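Local coordinates for protein endo-beta-1,2-glucanase (Talaromyces funiculosus, PDB 6IMV) that hydrolyses internal beta-1,2-glucosidic linkages of beta-1,2-glucans, as an endo-acting fungal glycoside hydrolase, at residues T62-V67 against N412-T417; F103-N108 against P113-S118; I209-Q212 against K216-A219; F254-Q259 against V465-A470. One frame throughout, in Å; residues are numbered along the deposited sequence.

Contact 1 of 4, residues T62-V67 against N412-T417; sequences TNIDWV and NIYGST
Ile-64, at the end of strand 57-64, and Asn-412 keep their CA atoms 8.8 Å apart, too far for strand pairing, so the two parts meet through side chains. Both belong to the large antiparallel sheet, in which strand 427-432 pairs with 57-64 and with 415-421. Asn-412 to Gly-415 form a type I turn, which joins strand 411-412 to 415-421 in a tight hairpin; Ser-416 and Thr-417 run on along the second strand.

Ile-64 reaches over with two branches. Its chi1 of 61° swings CG1 between the backbone N and the carbonyl carbon, and the CD1 it carries rests 3.8 Å from Asn-412 ND2, the two side chains crossing at about a right angle. The other branch, CG2, comes obliquely to the Tyr-414 ring, 4.0 Å from CE2; the phenol OH is hydrogen-bonded to Gly-71 N.

The amide of Asn-412 is itself held by the hairpin. Its OD1 takes the N-H of Tyr-414 at 2.7 Å, an Asx turn, while ND2 gives a bond to Thr-417 OG1 and a weak one to Ser-416 O. With an alanine in place of the asparagine, Tyr-414 N and Thr-417 OG1 would probably lose these partners, and Ile-64 CD1 would keep only the CB contact. The Thr-417 hydroxyl oxygen stands 2.9 Å from Asn-412 ND2 and only 9° out of the amide plane.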
loop_
_atom_site.group_PDB
_atom_site.type_symbol
_atom_site.label_atom_id
_atom_site.label_comp_id
_atom_site.label_asym_id
_atom_site.label_seq_id
_atom_site.Cartn_x
_atom_site.Cartn_y
_atom_site.Cartn_z
ATOM N N THR A 62 -12.383 -9.840 -0.495
ATOM C CA THR A 62 -13.591 -10.617 -0.747
ATOM C C THR A 62 -14.651 -9.749 -1.424
ATOM O O THR A 62 -14.764 -8.540 -1.176
ATOM C CB THR A 62 -14.155 -11.226 0.546
ATOM O OG1 THR A 62 -15.303 -12.002 0.200
ATOM C CG2 THR A 62 -14.573 -10.192 1.560
ATOM N N ASN A 63 -15.449 -10.401 -2.271
ATOM C CA ASN A 63 -16.675 -9.832 -2.794
ATOM C C ASN A 63 -17.696 -9.756 -1.657
ATOM O O ASN A 63 -17.656 -10.554 -0.719
ATOM C CB ASN A 63 -17.239 -10.671 -3.936
ATOM C CG ASN A 63 -16.306 -10.745 -5.118
ATOM O OD1 ASN A 63 -16.327 -9.863 -5.972
ATOM N ND2 ASN A 63 -15.493 -11.789 -5.165
ATOM N N ILE A 64 -18.602 -8.783 -1.760
ATOM C CA ILE A 64 -19.746 -8.691 -0.874
ATOM C C ILE A 64 -21.000 -8.646 -1.748
ATOM O O ILE A 64 -20.955 -8.178 -2.901
ATOM C CB ILE A 64 -19.631 -7.485 0.087
ATOM C CG1 ILE A 64 -19.573 -6.142 -0.653
ATOM C CG2 ILE A 64 -18.433 -7.666 0.996
ATOM C CD1 ILE A 64 -19.370 -4.938 0.255
ATOM N N ASP A 65 -22.106 -9.154 -1.199
ATOM C CA ASP A 65 -23.348 -9.310 -1.942
ATOM C C ASP A 65 -23.872 -7.931 -2.364
ATOM O O ASP A 65 -23.924 -6.985 -1.575
ATOM C CB ASP A 65 -24.376 -10.087 -1.121
ATOM C CG ASP A 65 -25.670 -10.343 -1.872
ATOM O OD1 ASP A 65 -25.710 -11.322 -2.614
ATOM O OD2 ASP A 65 -26.607 -9.526 -1.729
ATOM N N TRP A 66 -24.284 -7.843 -3.628
ATOM C CA TRP A 66 -24.771 -6.624 -4.227
ATOM C C TRP A 66 -25.853 -5.956 -3.367
ATOM O O TRP A 66 -25.847 -4.741 -3.211
ATOM C CB TRP A 66 -25.292 -6.888 -5.642
ATOM C CG TRP A 66 -25.773 -5.630 -6.287
ATOM C CD1 TRP A 66 -27.067 -5.221 -6.463
ATOM C CD2 TRP A 66 -24.945 -4.562 -6.773
ATOM N NE1 TRP A 66 -27.096 -3.991 -7.068
ATOM C CE2 TRP A 66 -25.808 -3.563 -7.268
ATOM C CE3 TRP A 66 -23.562 -4.367 -6.853
ATOM C CZ2 TRP A 66 -25.328 -2.390 -7.843
ATOM C CZ3 TRP A 66 -23.091 -3.203 -7.414
ATOM C CH2 TRP A 66 -23.964 -2.229 -7.897
ATOM N N VAL A 67 -26.779 -6.756 -2.829
ATOM C CA VAL A 67 -27.916 -6.253 -2.073
ATOM C C VAL A 67 -27.567 -6.152 -0.583
ATOM O O VAL A 67 -27.818 -5.118 0.027
ATOM C CB VAL A 67 -29.175 -7.110 -2.306
ATOM C CG1 VAL A 67 -30.319 -6.706 -1.376
ATOM C CG2 VAL A 67 -29.611 -7.068 -3.766
ATOM N N ASN A 412 -19.957 -0.337 4.095
ATOM C CA ASN A 412 -20.447 -1.672 4.380
ATOM C C ASN A 412 -20.034 -2.041 5.810
ATOM O O ASN A 412 -19.302 -1.288 6.444
ATOM C CB ASN A 412 -19.927 -2.672 3.343
ATOM C CG ASN A 412 -18.419 -2.699 3.267
ATOM O OD1 ASN A 412 -17.762 -3.277 4.130
ATOM N ND2 ASN A 412 -17.862 -2.089 2.235
ATOM N N ILE A 413 -20.465 -3.219 6.277
ATOM C CA ILE A 413 -20.199 -3.684 7.655
ATOM C C ILE A 413 -18.728 -4.062 7.845
ATOM O O ILE A 413 -18.349 -4.466 8.949
ATOM C CB ILE A 413 -21.116 -4.858 8.053
ATOM C CG1 ILE A 413 -20.980 -6.068 7.124
ATOM C CG2 ILE A 413 -22.560 -4.401 8.171
ATOM C CD1 ILE A 413 -21.583 -7.333 7.692
ATOM N N TYR A 414 -17.908 -3.932 6.793
ATOM C CA TYR A 414 -16.453 -4.104 6.893
ATOM C C TYR A 414 -15.722 -2.792 6.567
ATOM O O TYR A 414 -14.518 -2.815 6.271
ATOM C CB TYR A 414 -15.996 -5.229 5.957
ATOM C CG TYR A 414 -16.890 -6.445 5.939
ATOM C CD1 TYR A 414 -16.733 -7.468 6.862
ATOM C CD2 TYR A 414 -17.912 -6.565 5.003
ATOM C CE1 TYR A 414 -17.565 -8.581 6.855
ATOM C CE2 TYR A 414 -18.735 -7.674 4.970
ATOM C CZ TYR A 414 -18.562 -8.683 5.900
ATOM O OH TYR A 414 -19.390 -9.761 5.861
ATOM N N GLY A 415 -16.439 -1.662 6.635
ATOM C CA GLY A 415 -15.869 -0.325 6.385
ATOM C C GLY A 415 -16.167 0.169 4.980
ATOM O O GLY A 415 -17.259 -0.053 4.469
ATOM N N SER A 416 -15.189 0.840 4.362
ATOM C CA SER A 416 -15.367 1.431 3.027
ATOM C C SER A 416 -15.440 0.334 1.956
ATOM O O SER A 416 -14.857 -0.764 2.095
ATOM C CB SER A 416 -14.285 2.432 2.713
ATOM O OG SER A 416 -12.998 1.821 2.651
ATOM N N THR A 417 -16.179 0.650 0.887
ATOM C CA THR A 417 -16.295 -0.186 -0.297
ATOM C C THR A 417 -15.159 0.166 -1.272
ATOM O O THR A 417 -14.659 1.306 -1.269
ATOM C CB THR A 417 -17.690 -0.002 -0.906
ATOM O OG1 THR A 417 -18.669 -0.206 0.114
ATOM C CG2 THR A 417 -17.968 -0.937 -2.057
#

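Contact 2 of 4, residues F103-N108 against P113-S118; sequences FLSPNN and PGIAAS
Ile-115, near the start of helix 112-133, packs against Leu-104, the last residue of helix 98-104, and Ser-105 just after it, and its side chain can be followed atom by atom. CB already touches the other segment, 4.2 Å from Leu-104 CD1. There the chain forks. CG2, anti to the backbone N, rests against both methyls of the leucine, 4.0 Å from Leu-104 CD1 and 4.1 Å from Leu-104 CD2; the two side chains run antiparallel past one another. The other branch runs through CG1, beside the backbone N, to CD1, which ends 3.9 Å from Ser-105 OG and almost as near to Ser-105 CB.

The serine hydroxyl is already engaged: OG bonds to Asn-108 O at 2.7 Å, coming from well above the plane of that carbonyl. This bond and the type I turn from Ser-105 to Asn-108 fold the chain back just after the helix ends, and the serine lies beside the isoleucine methyl. Leu-104 extends the apolar patch one residue further along the second helix, its CD1 lying 4.3 Å from Ala-116 CB. Its chi1, -111°, is well off a staggered position, which suggests some strain in this side chain.

The contact joins two consecutive helices across the loop between them. Helix 80-94 backs it, with Ala-93 touching both Leu-104 and Ala-116; helix 186-210 packs on Ala-117 through Phe-188 and Leu-191, and helix 30-41 reaches Pro-106 through Phe-39.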
loop_
_atom_site.group_PDB
_atom_site.type_symbol
_atom_site.label_atom_id
_atom_site.label_comp_id
_atom_site.label_asym_id
_atom_site.label_seq_id
_atom_site.Cartn_x
_atom_site.Cartn_y
_atom_site.Cartn_z
ATOM N N PHE A 103 -8.860 -0.326 15.574
ATOM C CA PHE A 103 -9.017 -1.194 14.397
ATOM C C PHE A 103 -9.112 -2.664 14.818
ATOM O O PHE A 103 -10.080 -3.341 14.463
ATOM C CB PHE A 103 -7.857 -0.965 13.422
ATOM C CG PHE A 103 -7.862 -1.828 12.183
ATOM C CD1 PHE A 103 -7.365 -3.122 12.215
ATOM C CD2 PHE A 103 -8.322 -1.335 10.969
ATOM C CE1 PHE A 103 -7.347 -3.908 11.072
ATOM C CE2 PHE A 103 -8.307 -2.123 9.827
ATOM C CZ PHE A 103 -7.813 -3.403 9.880
ATOM N N LEU A 104 -8.099 -3.159 15.543
ATOM C CA LEU A 104 -7.926 -4.612 15.776
ATOM C C LEU A 104 -8.874 -5.123 16.864
ATOM O O LEU A 104 -9.330 -6.259 16.790
ATOM C CB LEU A 104 -6.484 -4.917 16.202
ATOM C CG LEU A 104 -5.601 -5.680 15.219
ATOM C CD1 LEU A 104 -4.417 -6.300 15.950
ATOM C CD2 LEU A 104 -6.370 -6.759 14.471
ATOM N N SER A 105 -9.091 -4.317 17.910
ATOM C CA SER A 105 -9.677 -4.820 19.158
ATOM C C SER A 105 -10.358 -3.687 19.920
ATOM O O SER A 105 -9.979 -3.390 21.058
ATOM C CB SER A 105 -8.599 -5.481 19.980
ATOM O OG SER A 105 -9.187 -6.329 20.949
ATOM N N PRO A 106 -11.365 -3.009 19.313
ATOM C CA PRO A 106 -11.902 -1.759 19.860
ATOM C C PRO A 106 -12.519 -1.898 21.262
ATOM O O PRO A 106 -12.410 -0.982 22.084
ATOM C CB PRO A 106 -12.973 -1.338 18.839
ATOM C CG PRO A 106 -13.332 -2.634 18.120
ATOM C CD PRO A 106 -12.038 -3.412 18.065
ATOM N N ASN A 107 -13.169 -3.034 21.516
ATOM C CA ASN A 107 -13.899 -3.251 22.763
ATOM C C ASN A 107 -12.961 -3.816 23.834
ATOM O O ASN A 107 -13.337 -3.843 25.003
ATOM C CB ASN A 107 -15.112 -4.155 22.554
ATOM C CG ASN A 107 -16.168 -3.510 21.682
ATOM O OD1 ASN A 107 -16.366 -2.295 21.704
ATOM N ND2 ASN A 107 -16.853 -4.319 20.899
ATOM N N ASN A 108 -11.757 -4.252 23.424
ATOM C CA ASN A 108 -10.714 -4.706 24.338
ATOM C C ASN A 108 -9.329 -4.331 23.803
ATOM O O ASN A 108 -8.593 -5.168 23.271
ATOM C CB ASN A 108 -10.858 -6.195 24.634
ATOM C CG ASN A 108 -9.924 -6.642 25.735
ATOM O OD1 ASN A 108 -9.113 -5.858 26.221
ATOM N ND2 ASN A 108 -10.011 -7.902 26.109
ATOM N N PRO A 113 -2.068 -6.149 20.966
ATOM C CA PRO A 113 -0.706 -6.660 20.792
ATOM C C PRO A 113 -0.644 -8.190 20.695
ATOM O O PRO A 113 0.065 -8.711 19.844
ATOM C CB PRO A 113 0.046 -6.148 22.033
ATOM C CG PRO A 113 -0.741 -4.920 22.445
ATOM C CD PRO A 113 -2.183 -5.282 22.151
ATOM N N GLY A 114 -1.392 -8.881 21.558
ATOM C CA GLY A 114 -1.459 -10.344 21.562
ATOM C C GLY A 114 -2.026 -10.892 20.260
ATOM O O GLY A 114 -1.545 -11.902 19.748
ATOM N N ILE A 115 -3.052 -10.220 19.723
ATOM C CA ILE A 115 -3.656 -10.618 18.450
ATOM C C ILE A 115 -2.609 -10.498 17.328
ATOM O O ILE A 115 -2.402 -11.453 16.571
ATOM C CB ILE A 115 -4.940 -9.819 18.147
ATOM C CG1 ILE A 115 -6.057 -10.144 19.145
ATOM C CG2 ILE A 115 -5.396 -10.056 16.711
ATOM C CD1 ILE A 115 -7.201 -9.131 19.159
ATOM N N ALA A 116 -1.938 -9.345 17.244
ATOM C CA ALA A 116 -0.897 -9.137 16.231
ATOM C C ALA A 116 0.211 -10.198 16.366
ATOM O O ALA A 116 0.630 -10.800 15.366
ATOM C CB ALA A 116 -0.339 -7.740 16.338
ATOM N N ALA A 117 0.675 -10.435 17.602
ATOM C CA ALA A 117 1.779 -11.369 17.863
ATOM C C ALA A 117 1.382 -12.784 17.426
ATOM O O ALA A 117 2.140 -13.484 16.765
ATOM C CB ALA A 117 2.172 -11.332 19.325
ATOM N N SER A 118 0.170 -13.189 17.790
ATOM C CA SER A 118 -0.325 -14.528 17.489
ATOM C C SER A 118 -0.387 -14.773 15.970
ATOM O O SER A 118 0.073 -15.825 15.483
ATOM C CB SER A 118 -1.651 -14.742 18.125
ATOM O OG SER A 118 -2.215 -15.943 17.672
#

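Contact 3 of 4, residues I209-Q212 against K216-A219; sequences IFYQ and KVCA
Phe-210 O takes one hydrogen bond and one weaker CA-H...O contact from the returning chain. The N-H of Cys-218 meets it at 2.9 Å, nearly straight (160°) and in the carbonyl plane; Val-217 CA makes the CA-H...O contact at 3.3 Å; Cys-218 SG merely lies 3.6 Å from it. The second backbone bond, Gln-212 N to Lys-216 O, is equally short. Together they flank Tyr-211 and Val-217, a non-hydrogen-bonded antiparallel pair, and make a small two-stranded hairpin directly after helix 186-210.

Tyr-211 and Val-217 put their side chains on one face of this hairpin, crossing at about a right angle, with Val-217 CG2 at the ring edge 4.0 Å from Tyr-211 CD1. The tyrosine hydroxyl is hydrogen-bonded to Asp-268 OD1. Beyond the pair, Gln-212 OE1 lies 3.5 Å from Lys-216 CD, so it meets the aliphatic part of the lysine rather than its ammonium. Where the helix ends, the ring of Phe-210 has Cys-218 O at its edge, 3.7 Å from Phe-210 CD1.

Two backbone bonds thus join the segments, and the Cys-218 to Cys-239 disulfide ties the second one covalently on to strand 237-239; the buried Cys-218 O has no hydrogen-bond partner in the model, and the Phe-210 ring edge lies near it.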
loop_
_atom_site.group_PDB
_atom_site.type_symbol
_atom_site.label_atom_id
_atom_site.label_comp_id
_atom_site.label_asym_id
_atom_site.label_seq_id
_atom_site.Cartn_x
_atom_site.Cartn_y
_atom_site.Cartn_z
ATOM N N ILE A 209 19.012 -13.164 -7.234
ATOM C CA ILE A 209 17.711 -13.362 -7.842
ATOM C C ILE A 209 17.312 -12.134 -8.682
ATOM O O ILE A 209 16.745 -12.308 -9.748
ATOM C CB ILE A 209 16.662 -13.755 -6.774
ATOM C CG1 ILE A 209 16.968 -15.145 -6.204
ATOM C CG2 ILE A 209 15.241 -13.680 -7.312
ATOM C CD1 ILE A 209 16.092 -15.575 -5.046
ATOM N N PHE A 210 17.591 -10.906 -8.224
ATOM C CA PHE A 210 16.956 -9.713 -8.853
ATOM C C PHE A 210 17.940 -8.754 -9.536
ATOM O O PHE A 210 17.494 -7.906 -10.311
ATOM C CB PHE A 210 16.140 -8.921 -7.829
ATOM C CG PHE A 210 14.887 -9.612 -7.365
ATOM C CD1 PHE A 210 13.726 -9.550 -8.119
ATOM C CD2 PHE A 210 14.862 -10.299 -6.160
ATOM C CE1 PHE A 210 12.568 -10.178 -7.683
ATOM C CE2 PHE A 210 13.702 -10.917 -5.720
ATOM C CZ PHE A 210 12.558 -10.856 -6.482
ATOM N N TYR A 211 19.241 -8.825 -9.242
ATOM C CA TYR A 211 20.170 -7.828 -9.799
ATOM C C TYR A 211 20.845 -8.381 -11.059
ATOM O O TYR A 211 21.659 -9.281 -10.969
ATOM C CB TYR A 211 21.198 -7.369 -8.756
ATOM C CG TYR A 211 22.075 -6.247 -9.248
ATOM C CD1 TYR A 211 21.507 -5.097 -9.771
ATOM C CD2 TYR A 211 23.460 -6.336 -9.241
ATOM C CE1 TYR A 211 22.278 -4.060 -10.267
ATOM C CE2 TYR A 211 24.249 -5.303 -9.728
ATOM C CZ TYR A 211 23.655 -4.160 -10.244
ATOM O OH TYR A 211 24.380 -3.119 -10.745
ATOM N N GLN A 212 20.505 -7.815 -12.223
ATOM C CA GLN A 212 21.031 -8.258 -13.523
ATOM C C GLN A 212 22.424 -7.667 -13.775
ATOM O O GLN A 212 23.228 -8.267 -14.467
ATOM C CB GLN A 212 20.111 -7.822 -14.662
ATOM C CG GLN A 212 20.457 -8.432 -16.011
ATOM C CD GLN A 212 19.531 -7.914 -17.080
ATOM O OE1 GLN A 212 19.735 -6.830 -17.628
ATOM N NE2 GLN A 212 18.488 -8.678 -17.366
ATOM N N LYS A 216 20.477 -2.557 -13.355
ATOM C CA LYS A 216 19.220 -3.140 -13.815
ATOM C C LYS A 216 18.746 -4.167 -12.787
ATOM O O LYS A 216 19.467 -5.115 -12.471
ATOM C CB LYS A 216 19.375 -3.751 -15.210
ATOM C CG LYS A 216 19.597 -2.724 -16.308
ATOM C CD LYS A 216 19.927 -3.290 -17.675
ATOM C CE LYS A 216 20.314 -2.197 -18.651
ATOM N NZ LYS A 216 20.258 -2.666 -20.056
ATOM N N VAL A 217 17.520 -3.962 -12.292
ATOM C CA VAL A 217 16.886 -4.818 -11.289
ATOM C C VAL A 217 15.596 -5.366 -11.901
ATOM O O VAL A 217 14.774 -4.581 -12.358
ATOM C CB VAL A 217 16.605 -4.034 -9.991
ATOM C CG1 VAL A 217 15.827 -4.873 -8.977
ATOM C CG2 VAL A 217 17.881 -3.486 -9.360
ATOM N N CYS A 218 15.417 -6.697 -11.922
ATOM C CA CYS A 218 14.218 -7.285 -12.541
ATOM C C CYS A 218 12.954 -6.820 -11.803
ATOM O O CYS A 218 12.887 -6.891 -10.586
ATOM C CB CYS A 218 14.204 -8.808 -12.528
ATOM S SG CYS A 218 15.762 -9.593 -13.006
ATOM N N ALA A 219 11.945 -6.383 -12.563
ATOM C CA ALA A 219 10.601 -6.194 -12.036
ATOM C C ALA A 219 10.012 -7.563 -11.678
ATOM O O ALA A 219 9.413 -7.745 -10.593
ATOM C CB ALA A 219 9.745 -5.450 -13.033
#

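Contact 4 of 4, residues F254-Q259 against V465-A470; sequences FTWWLQ and VERIEA
With chi1 at -72°, Trp-256 turns its indole out of helix 252-261 until the six-membered ring reaches helix 461-475, where Arg-467, its CG anti to the backbone N (chi1 171°), crosses it obliquely; bends at chi2 and chi3 then turn NE toward a water. Trp-256 CH2 meets Arg-467 CG at 3.6 Å, so it is the methylene part of the arginine that packs. Ile-468 comes to the ring edge, near its plane, its CB 3.8 Å and its CD1 3.9 Å from Trp-256 CZ2. The indole NE1 is hydrogen-bonded to Tyr-314 OH.

Next to this packing the water accepts from Gln-259 NE2 and from Arg-467 NE, each at 3.0 Å, bridging the two helices. Salt bridges to Glu-270 and Glu-471 hold the rest of the guanidinium. A leucine in place of the tryptophan would probably leave Tyr-314 OH without its indole partner and open a gap beside Ile-468 and the arginine methylenes.

Helix 266-276 joins in through Trp-273, which touches Trp-256, Arg-467 and Ile-468, while Trp-257 and Leu-258 carry helix 252-261 onto helix 186-210.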
loop_
_atom_site.group_PDB
_atom_site.type_symbol
_atom_site.label_atom_id
_atom_site.label_comp_id
_atom_site.label_asym_id
_atom_site.label_seq_id
_atom_site.Cartn_x
_atom_site.Cartn_y
_atom_site.Cartn_z
ATOM N N PHE A 254 12.594 -1.764 -3.032
ATOM C CA PHE A 254 13.438 -2.907 -3.301
ATOM C C PHE A 254 14.861 -2.458 -3.643
ATOM O O PHE A 254 15.823 -3.121 -3.237
ATOM C CB PHE A 254 12.881 -3.798 -4.412
ATOM C CG PHE A 254 13.582 -5.128 -4.418
ATOM C CD1 PHE A 254 13.277 -6.080 -3.465
ATOM C CD2 PHE A 254 14.633 -5.375 -5.285
ATOM C CE1 PHE A 254 13.960 -7.286 -3.419
ATOM C CE2 PHE A 254 15.308 -6.585 -5.241
ATOM C CZ PHE A 254 14.972 -7.531 -4.311
ATOM N N THR A 255 14.996 -1.350 -4.379
ATOM C CA THR A 255 16.305 -0.760 -4.660
ATOM C C THR A 255 17.109 -0.608 -3.361
ATOM O O THR A 255 18.273 -1.004 -3.307
ATOM C CB THR A 255 16.197 0.600 -5.356
ATOM O OG1 THR A 255 15.401 0.446 -6.529
ATOM C CG2 THR A 255 17.543 1.170 -5.743
ATOM N N TRP A 256 16.479 -0.029 -2.332
ATOM C CA TRP A 256 17.127 0.201 -1.041
ATOM C C TRP A 256 17.550 -1.122 -0.397
ATOM O O TRP A 256 18.595 -1.175 0.281
ATOM C CB TRP A 256 16.221 0.982 -0.090
ATOM C CG TRP A 256 16.044 2.427 -0.444
ATOM C CD1 TRP A 256 14.875 3.047 -0.774
ATOM C CD2 TRP A 256 17.062 3.447 -0.458
ATOM N NE1 TRP A 256 15.096 4.379 -0.997
ATOM C CE2 TRP A 256 16.424 4.657 -0.803
ATOM C CE3 TRP A 256 18.439 3.463 -0.198
ATOM C CZ2 TRP A 256 17.117 5.859 -0.914
ATOM C CZ3 TRP A 256 19.129 4.654 -0.307
ATOM C CH2 TRP A 256 18.471 5.833 -0.657
ATOM N N TRP A 257 16.716 -2.157 -0.556
ATOM C CA TRP A 257 17.017 -3.466 -0.010
ATOM C C TRP A 257 18.342 -3.987 -0.587
ATOM O O TRP A 257 19.220 -4.433 0.174
ATOM C CB TRP A 257 15.870 -4.453 -0.242
ATOM C CG TRP A 257 15.940 -5.605 0.708
ATOM C CD1 TRP A 257 16.344 -6.881 0.447
ATOM C CD2 TRP A 257 15.664 -5.552 2.118
ATOM N NE1 TRP A 257 16.300 -7.636 1.589
ATOM C CE2 TRP A 257 15.884 -6.847 2.631
ATOM C CE3 TRP A 257 15.226 -4.543 2.983
ATOM C CZ2 TRP A 257 15.681 -7.153 3.978
ATOM C CZ3 TRP A 257 15.029 -4.843 4.314
ATOM C CH2 TRP A 257 15.257 -6.132 4.801
ATOM N N LEU A 258 18.485 -3.908 -1.917
ATOM C CA LEU A 258 19.704 -4.316 -2.601
ATOM C C LEU A 258 20.887 -3.469 -2.128
ATOM O O LEU A 258 21.947 -4.011 -1.828
ATOM C CB LEU A 258 19.527 -4.192 -4.119
ATOM C CG LEU A 258 18.783 -5.341 -4.798
ATOM C CD1 LEU A 258 18.488 -5.003 -6.248
ATOM C CD2 LEU A 258 19.587 -6.632 -4.699
ATOM N N GLN A 259 20.702 -2.144 -2.073
ATOM C CA GLN A 259 21.806 -1.250 -1.734
ATOM C C GLN A 259 22.341 -1.569 -0.332
ATOM O O GLN A 259 23.540 -1.724 -0.156
ATOM C CB GLN A 259 21.399 0.219 -1.789
ATOM C CG GLN A 259 22.421 1.128 -1.119
ATOM C CD GLN A 259 22.253 2.580 -1.484
ATOM O OE1 GLN A 259 21.466 2.931 -2.352
ATOM N NE2 GLN A 259 23.023 3.435 -0.830
ATOM N N VAL A 465 19.557 9.300 3.764
ATOM C CA VAL A 465 19.291 10.747 3.686
ATOM C C VAL A 465 20.194 11.371 2.617
ATOM O O VAL A 465 19.715 12.079 1.725
ATOM C CB VAL A 465 19.444 11.449 5.049
ATOM C CG1 VAL A 465 19.317 12.955 4.913
ATOM C CG2 VAL A 465 18.440 10.920 6.072
ATOM N N GLU A 466 21.499 11.090 2.702
ATOM C CA GLU A 466 22.486 11.672 1.773
ATOM C C GLU A 466 22.114 11.361 0.322
ATOM O O GLU A 466 22.074 12.245 -0.526
ATOM C CB GLU A 466 23.883 11.116 2.067
ATOM C CG GLU A 466 24.932 11.547 1.058
ATOM C CD GLU A 466 26.317 11.006 1.343
ATOM O OE1 GLU A 466 26.481 9.774 1.357
ATOM O OE2 GLU A 466 27.212 11.820 1.569
ATOM N N ARG A 467 21.883 10.077 0.046
ATOM C CA ARG A 467 21.595 9.623 -1.298
ATOM C C ARG A 467 20.281 10.238 -1.797
ATOM O O ARG A 467 20.212 10.747 -2.904
ATOM C CB ARG A 467 21.526 8.091 -1.325
ATOM C CG ARG A 467 21.009 7.498 -2.629
ATOM C CD ARG A 467 21.786 7.931 -3.861
ATOM N NE ARG A 467 23.159 7.452 -3.850
ATOM C CZ ARG A 467 24.006 7.578 -4.859
ATOM N NH1 ARG A 467 25.193 6.996 -4.801
ATOM N NH2 ARG A 467 23.659 8.266 -5.932
ATOM N N ILE A 468 19.217 10.139 -0.998
ATOM C CA ILE A 468 17.882 10.433 -1.533
ATOM C C ILE A 468 17.700 11.961 -1.599
ATOM O O ILE A 468 17.089 12.463 -2.527
ATOM C CB ILE A 468 16.779 9.684 -0.752
ATOM C CG1 ILE A 468 15.520 9.479 -1.602
ATOM C CG2 ILE A 468 16.454 10.377 0.563
ATOM C CD1 ILE A 468 15.758 8.833 -2.958
ATOM N N GLU A 469 18.328 12.704 -0.672
ATOM C CA GLU A 469 18.311 14.168 -0.742
ATOM C C GLU A 469 19.088 14.629 -1.978
ATOM O O GLU A 469 18.624 15.518 -2.689
ATOM C CB GLU A 469 18.865 14.809 0.527
ATOM C CG GLU A 469 18.682 16.315 0.555
ATOM C CD GLU A 469 18.856 16.941 1.925
ATOM O OE1 GLU A 469 19.852 16.602 2.601
ATOM O OE2 GLU A 469 17.989 17.764 2.321
ATOM N N ALA A 470 20.226 13.980 -2.264
ATOM C CA ALA A 470 21.014 14.294 -3.448
ATOM C C ALA A 470 20.168 14.110 -4.712
ATOM O O ALA A 470 20.133 15.004 -5.566
ATOM C CB ALA A 470 22.277 13.460 -3.497
HETATM O O HOH W 1 24.302 6.008 -1.507
#

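In the fold
Contacts 3 and 4 are neighbours, about 16 Å between centres, and touch directly: Phe-210 meets Phe-254 edge-to-face and Val-217 packs on Phe-254 and Leu-258, so helix 252-261 serves both. The centres of contacts 1 and 2 are about 22 Å apart and they do not touch; contact 1 is on the other side of the chain's centre from contacts 3 and 4. Contacts 1 and 4 are buried and tie together parts distant in sequence; contacts 2 and 3, partly buried, close short local turns. Contact 3 alone bonds backbone to backbone across its segments. Contacts 1 and 2 rely on van der Waals packing of aliphatic side chains, partly on polar groups; contact 4 adds a bridging water.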